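Local coordinates for protein adenosylmethionine-8-amino-7-oxononanoate aminotransferase (Methanocaldococcus jannaschii, PDB 6ZHK) that probably transfers the amino group of S-adenosyl-L-methionine to 8-amino-7-oxononanoate, the pyridoxal-phosphate-dependent step of biotin synthesis that yields 7,8-diaminononanoate, at residues I130-Q135 against K331-G336; S150-Y155 against H184-Y189. One frame throughout, in Å; residues are numbered along the deposited sequence.

Interaction 1: residues I130-Q135 against K331-G336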
ATOM      1  N   ILE A 130       3.620 -12.881  -4.614  1.00 12.44           N
ATOM      2  CA  ILE A 130       4.895 -13.527  -4.297  1.00 14.97           C
ATOM      3  C   ILE A 130       4.685 -14.468  -3.102  1.00 13.73           C
ATOM      4  O   ILE A 130       5.172 -15.599  -3.121  1.00 14.39           O
ATOM      5  CB  ILE A 130       6.003 -12.451  -4.034  1.00 14.96           C
ATOM      6  CG1 ILE A 130       6.505 -11.848  -5.345  1.00 18.99           C
ATOM      7  CG2 ILE A 130       7.163 -12.959  -3.163  1.00 17.13           C
ATOM      8  CD1 ILE A 130       7.363 -10.565  -5.084  1.00 14.08           C
ATOM      9  N   LYS A 131       4.048 -13.963  -2.033  1.00 14.02           N
ATOM     10  CA  LYS A 131       3.947 -14.696  -0.787  1.00 12.65           C
ATOM     11  C   LYS A 131       3.030 -15.893  -0.949  1.00 13.99           C
ATOM     12  O   LYS A 131       3.325 -16.961  -0.431  1.00 13.45           O
ATOM     13  CB  LYS A 131       3.549 -13.817   0.393  1.00 14.19           C
ATOM     14  CG  LYS A 131       4.561 -12.702   0.706  1.00 12.57           C
ATOM     15  CD  LYS A 131       4.070 -11.827   1.836  1.00 12.56           C
ATOM     16  CE  LYS A 131       3.512 -12.596   3.045  1.00 13.47           C
ATOM     17  NZ  LYS A 131       3.178 -11.656   4.154  1.00 11.16           N
ATOM     18  N   MET A 132       1.961 -15.744  -1.747  1.00 13.51           N
ATOM     19  CA  MET A 132       1.045 -16.842  -1.990  1.00 13.60           C
ATOM     20  C   MET A 132       1.802 -17.943  -2.726  1.00 12.21           C
ATOM     21  O   MET A 132       1.637 -19.107  -2.363  1.00 13.56           O
ATOM     22  CB  MET A 132      -0.116 -16.339  -2.883  1.00 13.46           C
ATOM     23  CG  MET A 132      -1.115 -15.495  -2.110  1.00 13.64           C
ATOM     24  SD  MET A 132      -2.273 -14.881  -3.331  1.00 16.67           S
ATOM     25  CE  MET A 132      -3.552 -14.194  -2.278  1.00 12.90           C
ATOM     26  N   ALA A 133       2.596 -17.573  -3.747  1.00 11.94           N
ATOM     27  CA  ALA A 133       3.280 -18.537  -4.604  1.00 13.57           C
ATOM     28  C   ALA A 133       4.308 -19.283  -3.746  1.00 14.52           C
ATOM     29  O   ALA A 133       4.315 -20.490  -3.711  1.00 13.79           O
ATOM     30  CB  ALA A 133       3.935 -17.871  -5.805  1.00 12.28           C
ATOM     31  N   TYR A 134       5.030 -18.517  -2.907  1.00 15.01           N
ATOM     32  CA  TYR A 134       6.079 -19.088  -2.075  1.00 13.17           C
ATOM     33  C   TYR A 134       5.443 -20.078  -1.100  1.00 13.95           C
ATOM     34  O   TYR A 134       5.923 -21.236  -0.932  1.00 11.42           O
ATOM     35  CB  TYR A 134       6.865 -18.001  -1.327  1.00 14.49           C
ATOM     36  CG  TYR A 134       7.948 -18.637  -0.454  1.00 14.30           C
ATOM     37  CD1 TYR A 134       9.151 -19.047  -1.028  1.00 17.10           C
ATOM     38  CD2 TYR A 134       7.737 -18.903   0.902  1.00 14.18           C
ATOM     39  CE1 TYR A 134      10.140 -19.675  -0.261  1.00 20.03           C
ATOM     40  CE2 TYR A 134       8.690 -19.562   1.651  1.00 16.39           C
ATOM     41  CZ  TYR A 134       9.891 -19.927   1.078  1.00 17.41           C
ATOM     42  OH  TYR A 134      10.845 -20.585   1.825  1.00 24.33           O
ATOM     43  N   GLN A 135       4.404 -19.597  -0.409  1.00 13.37           N
ATOM     44  CA  GLN A 135       3.829 -20.416   0.656  1.00 14.76           C
ATOM     45  C   GLN A 135       3.008 -21.564   0.093  1.00 15.32           C
ATOM     46  O   GLN A 135       2.978 -22.644   0.694  1.00 15.89           O
ATOM     47  CB  GLN A 135       3.100 -19.570   1.696  1.00 16.23           C
ATOM     48  CG  GLN A 135       2.559 -20.447   2.828  1.00 18.01           C
ATOM     49  CD  GLN A 135       2.100 -19.591   3.968  1.00 19.76           C
ATOM     50  OE1 GLN A 135       1.835 -18.396   3.807  1.00 20.73           O
ATOM     51  NE2 GLN A 135       1.840 -20.250   5.088  1.00 24.40           N
ATOM     52  N   LYS A 331      -2.062 -22.693   8.717  1.00 18.06           N
ATOM     53  CA  LYS A 331      -1.823 -22.716   7.283  1.00 18.94           C
ATOM     54  C   LYS A 331      -2.369 -21.467   6.561  1.00 17.70           C
ATOM     55  O   LYS A 331      -2.185 -21.356   5.363  1.00 16.47           O
ATOM     56  CB  LYS A 331      -2.543 -23.898   6.643  1.00 19.43           C
ATOM     57  CG  LYS A 331      -1.961 -25.230   7.087  1.00 25.40           C
ATOM     58  CD  LYS A 331      -2.792 -26.386   6.636  1.00 28.56           C
ATOM     59  CE  LYS A 331      -2.704 -26.564   5.143  1.00 33.37           C
ATOM     60  NZ  LYS A 331      -3.676 -27.578   4.664  1.00 34.62           N
ATOM     61  N   GLN A 332      -3.086 -20.610   7.270  1.00 15.31           N
ATOM     62  CA  GLN A 332      -3.723 -19.441   6.649  1.00 14.88           C
ATOM     63  C   GLN A 332      -2.641 -18.456   6.219  1.00 13.12           C
ATOM     64  O   GLN A 332      -1.521 -18.486   6.746  1.00 15.65           O
ATOM     65  CB  GLN A 332      -4.747 -18.773   7.572  1.00 15.17           C
ATOM     66  CG  GLN A 332      -4.193 -18.112   8.872  1.00 16.98           C
ATOM     67  CD  GLN A 332      -4.302 -19.082  10.034  1.00 21.62           C
ATOM     68  OE1 GLN A 332      -3.824 -20.217   9.968  1.00 20.17           O
ATOM     69  NE2 GLN A 332      -4.927 -18.633  11.122  1.00 20.97           N
ATOM     70  N   LEU A 333      -3.005 -17.604   5.244  1.00 12.78           N
ATOM     71  CA  LEU A 333      -2.062 -16.599   4.757  1.00 12.54           C
ATOM     72  C   LEU A 333      -2.131 -15.436   5.747  1.00 11.74           C
ATOM     73  O   LEU A 333      -3.164 -14.734   5.861  1.00 12.07           O
ATOM     74  CB  LEU A 333      -2.554 -16.155   3.394  1.00 13.25           C
ATOM     75  CG  LEU A 333      -1.657 -15.066   2.770  1.00 15.89           C
ATOM     76  CD1 LEU A 333      -0.273 -15.596   2.539  1.00 16.73           C
ATOM     77  CD2 LEU A 333      -2.217 -14.619   1.409  1.00 20.01           C
ATOM     78  N   TYR A 334      -1.075 -15.293   6.537  1.00 12.29           N
ATOM     79  CA  TYR A 334      -1.103 -14.265   7.559  1.00 14.34           C
ATOM     80  C   TYR A 334      -0.693 -12.925   6.914  1.00 15.38           C
ATOM     81  O   TYR A 334       0.371 -12.378   7.180  1.00 18.04           O
ATOM     82  CB  TYR A 334      -0.125 -14.637   8.679  1.00 13.99           C
ATOM     83  CG  TYR A 334      -0.560 -15.756   9.601  1.00 16.63           C
ATOM     84  CD1 TYR A 334      -1.597 -15.603  10.527  1.00 17.28           C
ATOM     85  CD2 TYR A 334       0.095 -16.973   9.575  1.00 17.89           C
ATOM     86  CE1 TYR A 334      -2.014 -16.647  11.352  1.00 18.59           C
ATOM     87  CE2 TYR A 334      -0.330 -18.035  10.371  1.00 17.26           C
ATOM     88  CZ  TYR A 334      -1.356 -17.862  11.284  1.00 18.05           C
ATOM     89  OH  TYR A 334      -1.697 -18.893  12.129  1.00 19.14           O
ATOM     90  N   HIS A 335      -1.603 -12.346   6.120  1.00 15.13           N
ATOM     91  CA  HIS A 335      -1.304 -11.116   5.392  1.00 13.44           C
ATOM     92  C   HIS A 335      -2.618 -10.342   5.374  1.00 14.21           C
ATOM     93  O   HIS A 335      -3.703 -10.917   5.308  1.00 11.75           O
ATOM     94  CB  HIS A 335      -0.930 -11.437   3.929  1.00 12.19           C
ATOM     95  CG  HIS A 335      -0.346 -10.263   3.245  1.00 12.45           C
ATOM     96  ND1 HIS A 335       1.000 -10.136   3.058  1.00 13.59           N
ATOM     97  CD2 HIS A 335      -0.908  -9.130   2.760  1.00 12.54           C
ATOM     98  CE1 HIS A 335       1.248  -8.994   2.437  1.00 12.94           C
ATOM     99  NE2 HIS A 335       0.101  -8.387   2.258  1.00 13.39           N
ATOM    100  N   GLY A 336      -2.518  -9.029   5.429  1.00 14.78           N
ATOM    101  CA  GLY A 336      -3.699  -8.206   5.206  1.00 15.96           C
ATOM    102  C   GLY A 336      -3.571  -6.927   5.991  1.00 21.34           C
ATOM    103  O   GLY A 336      -3.616  -6.997   7.207  1.00 21.45           O
TER
HETATM  104  O   HOH W   1       2.505 -13.549   6.289  1.00 19.18           O
HETATM  105  O   HOH W   2       1.399 -16.743   6.042  1.00 16.61           O
HETATM  106  O   HOH W   3       0.581 -19.815   7.777  1.00 16.69           O

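Interaction 2: residues S150-Y155 against H184-Y189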
ATOM      1  N   SER A 150      12.239 -13.767 -13.627  1.00 12.89           N
ATOM      2  CA  SER A 150      11.573 -12.618 -14.203  1.00 14.80           C
ATOM      3  C   SER A 150      12.439 -12.128 -15.381  1.00 15.33           C
ATOM      4  O   SER A 150      13.198 -12.926 -15.951  1.00 15.51           O
ATOM      5  CB  SER A 150      11.418 -11.610 -13.108  1.00 16.37           C
ATOM      6  OG  SER A 150      10.679 -10.501 -13.583  1.00 19.09           O
ATOM      7  N   VAL A 151      12.295 -10.845 -15.754  1.00 15.20           N
ATOM      8  CA  VAL A 151      13.064 -10.264 -16.858  1.00 16.52           C
ATOM      9  C   VAL A 151      13.780  -9.007 -16.432  1.00 19.15           C
ATOM     10  O   VAL A 151      13.325  -8.267 -15.570  1.00 20.70           O
ATOM     11  CB  VAL A 151      12.210 -10.001 -18.116  1.00 17.44           C
ATOM     12  CG1 VAL A 151      11.788 -11.312 -18.758  1.00 18.57           C
ATOM     13  CG2 VAL A 151      11.015  -9.081 -17.865  1.00 19.59           C
ATOM     14  N   LYS A 152      14.947  -8.790 -17.056  1.00 19.43           N
ATOM     15  CA  LYS A 152      15.656  -7.533 -16.876  1.00 19.86           C
ATOM     16  C   LYS A 152      14.766  -6.391 -17.383  1.00 17.22           C
ATOM     17  O   LYS A 152      14.054  -6.554 -18.392  1.00 17.73           O
ATOM     18  CB  LYS A 152      16.958  -7.579 -17.662  1.00 20.43           C
ATOM     19  CG  LYS A 152      18.039  -8.506 -17.086  1.00 23.32           C
ATOM     20  CD  LYS A 152      19.166  -8.727 -18.098  1.00 27.65           C
ATOM     21  CE  LYS A 152      19.862 -10.059 -17.894  1.00 33.70           C
ATOM     22  NZ  LYS A 152      21.250 -10.055 -18.421  1.00 45.45           N
ATOM     23  N   GLU A 153      14.812  -5.280 -16.644  1.00 17.08           N
ATOM     24  CA  GLU A 153      14.083  -4.057 -16.967  1.00 19.87           C
ATOM     25  C   GLU A 153      12.604  -4.194 -16.626  1.00 17.16           C
ATOM     26  O   GLU A 153      11.863  -3.231 -16.831  1.00 19.11           O
ATOM     27  CB  GLU A 153      14.169  -3.669 -18.460  1.00 22.02           C
ATOM     28  CG  GLU A 153      15.540  -3.210 -18.973  1.00 27.77           C
ATOM     29  CD  GLU A 153      15.667  -3.042 -20.499  1.00 33.77           C
ATOM     30  OE1 GLU A 153      14.624  -3.028 -21.229  1.00 37.77           O
ATOM     31  OE2 GLU A 153      16.818  -2.961 -20.986  1.00 42.32           O
ATOM     32  N   GLY A 154      12.129  -5.346 -16.141  1.00 16.99           N
ATOM     33  CA  GLY A 154      10.735  -5.413 -15.711  1.00 16.36           C
ATOM     34  C   GLY A 154      10.521  -4.586 -14.432  1.00 15.59           C
ATOM     35  O   GLY A 154      11.474  -4.308 -13.709  1.00 16.06           O
ATOM     36  N   TYR A 155       9.270  -4.236 -14.128  1.00 15.43           N
ATOM     37  CA  TYR A 155       9.016  -3.350 -13.003  1.00 15.90           C
ATOM     38  C   TYR A 155       7.689  -3.796 -12.382  1.00 17.11           C
ATOM     39  O   TYR A 155       6.726  -3.997 -13.106  1.00 16.48           O
ATOM     40  CB  TYR A 155       8.895  -1.894 -13.491  1.00 14.30           C
ATOM     41  CG  TYR A 155       8.533  -0.964 -12.354  1.00 13.66           C
ATOM     42  CD1 TYR A 155       9.509  -0.474 -11.500  1.00 15.39           C
ATOM     43  CD2 TYR A 155       7.210  -0.575 -12.147  1.00 13.58           C
ATOM     44  CE1 TYR A 155       9.191   0.310 -10.400  1.00 15.68           C
ATOM     45  CE2 TYR A 155       6.876   0.268 -11.092  1.00 13.20           C
ATOM     46  CZ  TYR A 155       7.873   0.689 -10.226  1.00 15.25           C
ATOM     47  OH  TYR A 155       7.520   1.507  -9.192  1.00 15.44           O
ATOM     48  N   HIS A 184      17.062 -13.497 -14.024  1.00 18.16           N
ATOM     49  CA  HIS A 184      16.340 -12.577 -14.895  1.00 18.83           C
ATOM     50  C   HIS A 184      16.739 -12.893 -16.326  1.00 20.66           C
ATOM     51  O   HIS A 184      17.927 -12.838 -16.626  1.00 21.87           O
ATOM     52  CB  HIS A 184      16.775 -11.149 -14.619  1.00 18.75           C
ATOM     53  CG  HIS A 184      16.200 -10.600 -13.380  1.00 21.95           C
ATOM     54  ND1 HIS A 184      16.852 -10.715 -12.166  1.00 20.56           N
ATOM     55  CD2 HIS A 184      15.033  -9.972 -13.143  1.00 17.63           C
ATOM     56  CE1 HIS A 184      16.108 -10.122 -11.235  1.00 20.25           C
ATOM     57  NE2 HIS A 184      15.013  -9.671 -11.805  1.00 20.57           N
ATOM     58  N   ALA A 185      15.761 -13.248 -17.166  1.00 21.01           N
ATOM     59  CA  ALA A 185      16.037 -13.401 -18.579  1.00 20.92           C
ATOM     60  C   ALA A 185      16.257 -12.028 -19.230  1.00 24.37           C
ATOM     61  O   ALA A 185      15.922 -10.973 -18.663  1.00 21.87           O
ATOM     62  CB  ALA A 185      14.912 -14.117 -19.224  1.00 17.66           C
ATOM     63  N   ASN A 186      16.787 -12.047 -20.469  1.00 21.66           N
ATOM     64  CA  ASN A 186      16.966 -10.787 -21.165  1.00 25.90           C
ATOM     65  C   ASN A 186      15.601 -10.246 -21.559  1.00 27.80           C
ATOM     66  O   ASN A 186      14.668 -11.017 -21.792  1.00 25.77           O
ATOM     67  CB  ASN A 186      17.850 -10.891 -22.408  1.00 30.48           C
ATOM     68  CG  ASN A 186      19.284 -11.167 -22.030  1.00 35.82           C
ATOM     69  OD1 ASN A 186      19.844 -10.493 -21.159  1.00 37.46           O
ATOM     70  ND2 ASN A 186      19.863 -12.166 -22.681  1.00 33.97           N
ATOM     71  N   PRO A 187      15.476  -8.905 -21.642  1.00 27.63           N
ATOM     72  CA  PRO A 187      14.192  -8.277 -21.931  1.00 32.07           C
ATOM     73  C   PRO A 187      13.535  -8.998 -23.104  1.00 34.25           C
ATOM     74  O   PRO A 187      14.174  -9.261 -24.121  1.00 29.49           O
ATOM     75  CB  PRO A 187      14.593  -6.847 -22.319  1.00 35.52           C
ATOM     76  CG  PRO A 187      15.848  -6.603 -21.505  1.00 35.00           C
ATOM     77  CD  PRO A 187      16.579  -7.935 -21.521  1.00 29.23           C
ATOM     78  N   PRO A 188      12.229  -9.331 -22.988  1.00 40.41           N
ATOM     79  CA  PRO A 188      11.541 -10.149 -23.988  1.00 36.58           C
ATOM     80  C   PRO A 188      11.641  -9.648 -25.428  1.00 41.68           C
ATOM     81  O   PRO A 188      11.475 -10.444 -26.360  1.00 40.78           O
ATOM     82  CB  PRO A 188      10.076 -10.100 -23.575  1.00 38.34           C
ATOM     83  CG  PRO A 188      10.084  -9.730 -22.091  1.00 44.07           C
ATOM     84  CD  PRO A 188      11.361  -8.943 -21.858  1.00 45.51           C
ATOM     85  N   TYR A 189      11.827  -8.328 -25.609  1.00 39.06           N
ATOM     86  CA  TYR A 189      11.989  -7.796 -26.957  1.00 37.17           C
ATOM     87  C   TYR A 189      13.362  -8.237 -27.480  1.00 41.86           C
ATOM     88  O   TYR A 189      13.750  -7.609 -28.476  1.00 55.28           O
ATOM     89  CB  TYR A 189      11.847  -6.262 -27.012  1.00 39.45           C
ATOM     90  CG  TYR A 189      12.814  -5.498 -26.131  1.00 30.48           C
ATOM     91  CD1 TYR A 189      14.060  -5.106 -26.595  1.00 37.03           C
ATOM     92  CD2 TYR A 189      12.469  -5.134 -24.829  1.00 36.56           C
ATOM     93  CE1 TYR A 189      14.936  -4.401 -25.782  1.00 34.58           C
ATOM     94  CE2 TYR A 189      13.330  -4.433 -23.998  1.00 31.72           C
ATOM     95  CZ  TYR A 189      14.575  -4.067 -24.488  1.00 34.14           C
ATOM     96  OH  TYR A 189      15.460  -3.416 -23.684  1.00 39.25           O
TER

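Interaction 1: residues I130-Q135 against K331-G336
K131 NZ is gripped by three partners: ND1 of H335 at 2.9 Å, a water at 2.9 Å from NZ, and the backbone O of D158 of the second subunit. The contact brings helix 122-140 of this class-III aminotransferase, which starts at the predicted cofactor-binding G122 and A123, against the loop leading to helix 343-358. That loop carries G336, a predicted substrate residue. NZ meets the imidazole at its edge, only 10° out of the ring plane, and ND1 is the acceptor. The K131 chain bends at chi3 (46°), which brings CE to 3.5 Å from H335 ND1, and the two side chains cross at about a right angle. The water on NZ also bonds to Y334 O, so the lysine serves ring and backbone of the loop together. An alanine here would probably leave H335 ND1 without its donor, free the imidazole to turn, and cost D158 O of the second subunit its bond across the dimer interface.

Behind this polar end, L333 turns CG anti to its backbone N (chi1 179°) and spreads its two methyls: CD2 packs on M132 CG at 3.8 Å and also touches M132 CE, while CD1 lies 3.7 Å from Q135 OE1. The amide of Q135 is tied to the loop through waters on both OE1 and NE2. OE1 shares a water with Y334 N, and NE2 donates to another water, 3.0 Å from NE2, that in turn donates to Q332 O.

Interaction 2: residues S150-Y155 against H184-Y189
K152 lays its extended side chain alongside N186, the two pointing the same way, and NZ donates to N186 OD1 at 3.1 Å. Nearer the backbone, K152 CG touches CB of H184 at 3.8 Å and K152 CB touches P187 CD. The K152 amide closes a nearly straight bond to A185 O, 2.9 Å from N to O, with an N-H...O angle of 173°. H184 holds CG anti to the carbonyl carbon (chi1 -76°) and turns its ring edge to the other strand: V151 O lies near the ring plane, 3.4 Å from H184 CD2, while NE2 bonds to G166 O. Strands 147-151 and 183-185 run parallel here, joined by a beta-alpha-beta crossover through helices 160-165 and 169-172. Strand 183-185 is one of the two outermost strands of the seven-stranded sheet within the chain. A185 N pairs with S150 O, and past V151 the chain leaves the sheet in a type II turn ending at G154. V151 and P188 meet tip to tip, CG1 to CD at 3.9 Å, on the face where A185 CB also lies. M217 and Y250 pack on V151 there. Within the turn, E153 receives Y189 OH on the syn lone pair of OE1, 2.6 Å from OH.

The centres of the two contacts are 25 Å apart and their nearest atoms about 9 Å, with no touch between them. Helix 122-140 of interaction 1 is followed directly in the chain by strand 147-151 of interaction 2, and both segments of interaction 2 fall between residues 135 and 331, inside the long loop that interaction 1 closes. Each includes a predicted substrate residue, G336 in one and Y155 in the other. Across the dimer interface they come together: D158, bonded to Y155 of its own chain, also reaches G336 of the other subunit. The chain just after Y155, between the two segments of interaction 2, therefore meets interaction 1 of the other subunit.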